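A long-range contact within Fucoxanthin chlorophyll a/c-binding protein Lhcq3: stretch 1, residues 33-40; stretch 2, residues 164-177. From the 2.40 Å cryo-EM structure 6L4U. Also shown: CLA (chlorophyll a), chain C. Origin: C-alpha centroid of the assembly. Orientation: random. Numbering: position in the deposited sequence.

Stretch 1 33-40: SSLPGSTA
Stretch 2 (164-177) LKRKQDSELNNGRL

The most unusual feature of this contact is the crowding around one backbone oxygen: Pro36 O lies 2.8 Å from Asp169 OD1, two acceptors with no hydrogen between them. Lys165 NZ lies near both oxygens. It sits 3.3 Å from Pro36 O in a weak hydrogen bond, the sole hydrogen bond across the stretches, and forms a salt bridge with Asp169, Lys165 NZ to Asp169 OD2 at 2.9 Å. The ammonium thus faces both the loop carbonyl and the carboxylate one helical turn further on.

Build stretch 2 first, as one continuous helix from 164 to 177 that extends beyond both ends. Its backbone phi values stay between -62° and -79°, with psi between -22° and -45°. Stretch 1 has no regular helix or strand. It arrives with Leu35 extended (-70/156), turns through Pro36 (-60/-55) and Gly37 (-62/-10), and extends again at Ser38 (-69/122) and Thr39 (-127/-168). The register is set by Gly37 CA and Asp169 CA, 5.3 Å apart.

Lys165 points sideways from its CA but brings its end nearer the loop, with chi angles t, p, t, p. Asp169, also sideways, uses chi1 m and chi2 -18°. Pro36, C-gamma exo, points toward the helix and gives the largest covered area; Pro36 CG lies 3.6 Å from Gln168 OE1, while Pro36 CB is 3.4 Å from Asp169 OD1.

Gly37 is packed closely against the helix. Gly37 CA rests 3.7 Å from Leu172 CD1, with Leu172 in the m, t rotamer. An ideal CB on Gly37 would stand 2.7 Å from Arg176 NH2, a clash, and 3.1 Å from Leu172 CD1, so the close approach depends on the absence of a side chain. Gly37 O is 2.8 Å from Arg176 NH2, but the angle is too poor for a hydrogen bond and the carbonyl approaches the guanidinium obliquely. Arg176, m, t, t with chi4 -115°, has NH2 hydrogen-bonded elsewhere in the structure.

Thr39, chi1 p, closes the contact by pointing toward the helix and laying Thr39 CG2 3.4 Å from Asn173 ND2. Asn173 (chi1 m, chi2 -86°) donates from ND2 to Asp169 O at 2.6 Å, and the threonine methyl packs against the same ND2.

Away from the loop, Glu171 OE1 binds the chlorophyll MG at 2.4 Å, and Lys167 NZ donates to CLA O1A at 3.1 Å. Neither residue touches stretch 1, though Gln168 touches both loop and pigment, Gln168 OE1 3.6 Å from Pro36 CG and Gln168 N 3.7 Å from CLA CMA.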

# COMPACT_ATOMS: atom_id res chain seq x y z
N SER X 33 -1.92 -27.97 87.96
CA SER X 33 -2.65 -28.76 88.93
C SER X 33 -4.08 -28.30 89.16
O SER X 33 -4.92 -29.12 89.53
CB SER X 33 -1.91 -28.76 90.27
OG SER X 33 -1.88 -27.46 90.83
N SER X 34 -4.38 -27.02 88.94
CA SER X 34 -5.75 -26.54 89.05
C SER X 34 -6.62 -26.98 87.88
O SER X 34 -7.85 -26.91 87.97
CB SER X 34 -5.77 -25.01 89.15
OG SER X 34 -5.32 -24.42 87.95
N LEU X 35 -6.00 -27.43 86.79
CA LEU X 35 -6.71 -28.04 85.68
C LEU X 35 -7.24 -29.41 86.11
O LEU X 35 -6.73 -30.00 87.06
CB LEU X 35 -5.78 -28.15 84.48
CG LEU X 35 -5.65 -26.99 83.48
CD1 LEU X 35 -5.03 -25.74 84.08
CD2 LEU X 35 -4.79 -27.47 82.33
N PRO X 36 -8.30 -29.90 85.44
CA PRO X 36 -8.90 -31.19 85.86
C PRO X 36 -7.98 -32.40 85.82
O PRO X 36 -7.78 -33.04 86.86
CB PRO X 36 -10.07 -31.34 84.89
CG PRO X 36 -10.49 -29.96 84.61
CD PRO X 36 -9.23 -29.14 84.59
N GLY X 37 -7.35 -32.69 84.67
CA GLY X 37 -6.68 -33.96 84.42
C GLY X 37 -5.51 -34.29 85.34
O GLY X 37 -5.03 -35.43 85.30
N SER X 38 -5.05 -33.34 86.15
CA SER X 38 -4.09 -33.63 87.21
C SER X 38 -4.76 -34.47 88.29
O SER X 38 -5.77 -34.06 88.87
CB SER X 38 -3.56 -32.32 87.79
OG SER X 38 -2.67 -32.57 88.87
N THR X 39 -4.21 -35.65 88.56
CA THR X 39 -4.79 -36.56 89.54
C THR X 39 -3.78 -37.00 90.60
O THR X 39 -2.70 -36.42 90.71
CB THR X 39 -5.40 -37.79 88.86
OG1 THR X 39 -4.50 -38.26 87.85
CG2 THR X 39 -6.74 -37.44 88.24
N ALA X 40 -4.16 -38.01 91.38
CA ALA X 40 -3.33 -38.44 92.51
C ALA X 40 -1.99 -39.06 92.12
O ALA X 40 -0.96 -38.61 92.64
CB ALA X 40 -4.13 -39.38 93.42
N LEU X 164 -18.74 -31.83 88.83
CA LEU X 164 -18.25 -31.84 87.46
C LEU X 164 -16.73 -31.84 87.42
O LEU X 164 -16.14 -32.25 86.42
CB LEU X 164 -18.85 -30.65 86.70
CG LEU X 164 -18.71 -30.53 85.18
CD1 LEU X 164 -19.99 -29.95 84.61
CD2 LEU X 164 -17.56 -29.61 84.84
N LYS X 165 -16.08 -31.39 88.50
CA LYS X 165 -14.63 -31.48 88.59
C LYS X 165 -14.18 -32.93 88.71
O LYS X 165 -13.24 -33.35 88.03
CB LYS X 165 -14.11 -30.67 89.78
CG LYS X 165 -12.63 -30.82 90.06
CD LYS X 165 -11.79 -30.25 88.94
CE LYS X 165 -10.31 -30.43 89.23
NZ LYS X 165 -9.90 -31.86 89.14
N ARG X 166 -14.86 -33.71 89.55
CA ARG X 166 -14.49 -35.11 89.71
C ARG X 166 -14.86 -35.92 88.48
O ARG X 166 -14.13 -36.83 88.08
CB ARG X 166 -15.17 -35.69 90.96
CG ARG X 166 -14.63 -37.05 91.39
CD ARG X 166 -15.59 -38.18 91.03
NE ARG X 166 -14.94 -39.49 91.08
CZ ARG X 166 -15.34 -40.55 90.38
NH1 ARG X 166 -16.38 -40.44 89.57
NH2 ARG X 166 -14.70 -41.70 90.49
N LYS X 167 -15.99 -35.59 87.84
CA LYS X 167 -16.41 -36.32 86.66
C LYS X 167 -15.61 -35.96 85.42
O LYS X 167 -15.50 -36.78 84.51
CB LYS X 167 -17.90 -36.09 86.41
CG LYS X 167 -18.81 -37.00 87.20
CD LYS X 167 -20.15 -37.17 86.51
CE LYS X 167 -21.25 -37.47 87.51
NZ LYS X 167 -22.58 -37.65 86.87
N GLN X 168 -15.03 -34.75 85.37
CA GLN X 168 -14.09 -34.45 84.29
C GLN X 168 -12.80 -35.23 84.45
O GLN X 168 -12.16 -35.56 83.44
CB GLN X 168 -13.79 -32.96 84.25
CG GLN X 168 -14.68 -32.16 83.32
CD GLN X 168 -14.50 -30.67 83.50
OE1 GLN X 168 -14.05 -30.21 84.55
NE2 GLN X 168 -14.84 -29.91 82.48
N ASP X 169 -12.39 -35.52 85.68
CA ASP X 169 -11.19 -36.32 85.88
C ASP X 169 -11.44 -37.76 85.49
O ASP X 169 -10.55 -38.42 84.95
CB ASP X 169 -10.73 -36.25 87.34
CG ASP X 169 -10.56 -34.85 87.82
OD1 ASP X 169 -10.45 -33.95 86.97
OD2 ASP X 169 -10.53 -34.64 89.05
N SER X 170 -12.63 -38.27 85.76
CA SER X 170 -12.97 -39.62 85.37
C SER X 170 -13.26 -39.74 83.88
O SER X 170 -13.16 -40.83 83.33
CB SER X 170 -14.15 -40.13 86.18
OG SER X 170 -14.52 -41.43 85.75
N GLU X 171 -13.63 -38.64 83.22
CA GLU X 171 -13.73 -38.66 81.76
C GLU X 171 -12.35 -38.77 81.13
O GLU X 171 -12.14 -39.56 80.21
CB GLU X 171 -14.45 -37.42 81.24
CG GLU X 171 -14.55 -37.38 79.72
CD GLU X 171 -15.70 -36.56 79.18
OE1 GLU X 171 -16.57 -36.12 79.95
OE2 GLU X 171 -15.75 -36.35 77.95
N LEU X 172 -11.40 -37.98 81.63
CA LEU X 172 -10.06 -37.99 81.06
C LEU X 172 -9.32 -39.27 81.38
O LEU X 172 -8.66 -39.84 80.50
CB LEU X 172 -9.28 -36.77 81.55
CG LEU X 172 -9.70 -35.45 80.90
CD1 LEU X 172 -8.88 -34.29 81.42
CD2 LEU X 172 -9.58 -35.55 79.39
N ASN X 173 -9.42 -39.76 82.62
CA ASN X 173 -8.72 -40.98 83.01
C ASN X 173 -9.26 -42.20 82.28
O ASN X 173 -8.50 -43.09 81.90
CB ASN X 173 -8.81 -41.19 84.52
CG ASN X 173 -7.79 -40.37 85.28
OD1 ASN X 173 -6.66 -40.79 85.47
ND2 ASN X 173 -8.21 -39.19 85.73
N ASN X 174 -10.58 -42.26 82.07
CA ASN X 174 -11.13 -43.32 81.24
C ASN X 174 -10.80 -43.09 79.77
O ASN X 174 -10.73 -44.04 78.99
CB ASN X 174 -12.63 -43.44 81.44
CG ASN X 174 -12.99 -44.03 82.79
OD1 ASN X 174 -13.29 -45.22 82.91
ND2 ASN X 174 -12.96 -43.20 83.82
N GLY X 175 -10.59 -41.83 79.39
CA GLY X 175 -10.09 -41.56 78.05
C GLY X 175 -8.64 -41.97 77.88
O GLY X 175 -8.27 -42.54 76.85
N ARG X 176 -7.81 -41.69 78.89
CA ARG X 176 -6.40 -42.06 78.85
C ARG X 176 -6.21 -43.57 78.78
O ARG X 176 -5.30 -44.06 78.11
CB ARG X 176 -5.67 -41.53 80.08
CG ARG X 176 -5.48 -40.04 80.19
CD ARG X 176 -5.21 -39.71 81.65
NE ARG X 176 -5.43 -38.31 81.98
CZ ARG X 176 -4.47 -37.47 82.38
NH1 ARG X 176 -3.18 -37.86 82.47
NH2 ARG X 176 -4.82 -36.23 82.66
N LEU X 177 -7.08 -44.32 79.45
CA LEU X 177 -6.94 -45.77 79.46
C LEU X 177 -7.47 -46.38 78.18
O LEU X 177 -6.90 -47.35 77.66
CB LEU X 177 -7.66 -46.35 80.68
CG LEU X 177 -7.63 -47.86 80.87
CD1 LEU X 177 -6.20 -48.36 80.87
CD2 LEU X 177 -8.33 -48.24 82.15
MG CLA C . -18.48 -37.12 79.01
CHA CLA C . -20.28 -34.19 79.31
CHB CLA C . -18.26 -37.21 82.37
CHC CLA C . -17.15 -40.21 78.67
CHD CLA C . -19.33 -37.14 75.41
NA CLA C . -19.18 -35.96 80.57
C1A CLA C . -19.77 -34.82 80.57
C2A CLA C . -19.96 -34.15 81.91
C3A CLA C . -19.24 -35.11 82.82
C4A CLA C . -18.88 -36.16 81.85
CMA CLA C . -17.94 -34.40 83.18
CAA CLA C . -21.42 -34.26 82.36
CBA CLA C . -21.66 -33.84 83.80
CGA CLA C . -23.03 -34.34 84.21
O1A CLA C . -23.16 -35.09 85.16
O2A CLA C . -24.20 -33.92 83.47
NB CLA C . -17.81 -38.52 80.34
C1B CLA C . -17.76 -38.38 81.65
C2B CLA C . -17.14 -39.51 82.36
C3B CLA C . -16.80 -40.43 81.26
C4B CLA C . -17.27 -39.70 80.05
CMB CLA C . -16.95 -39.61 83.84
CAB CLA C . -16.14 -41.76 81.36
CBB CLA C . -16.64 -42.85 80.80
NC CLA C . -18.30 -38.38 77.39
C1C CLA C . -17.73 -39.59 77.47
C2C CLA C . -17.70 -40.34 76.18
C3C CLA C . -18.34 -39.43 75.24
C4C CLA C . -18.66 -38.26 76.09
CMC CLA C . -17.16 -41.69 75.88
CAC CLA C . -18.60 -39.64 73.77
CBC CLA C . -19.98 -40.25 73.65
ND CLA C . -19.55 -36.06 77.66
C1D CLA C . -19.77 -36.03 76.25
C2D CLA C . -20.46 -34.84 75.73
C3D CLA C . -20.66 -34.10 77.00
C4D CLA C . -20.13 -34.86 78.02
CMD CLA C . -20.89 -34.38 74.38
CAD CLA C . -21.21 -32.87 77.61
OBD CLA C . -21.79 -31.93 76.98
CBD CLA C . -20.97 -32.89 79.06
CGD CLA C . -20.09 -31.72 79.40
O1D CLA C . -20.53 -30.59 79.38
O2D CLA C . -18.71 -31.93 79.78
CED CLA C . -18.05 -30.94 80.57
C1 CLA C . -25.43 -34.63 83.58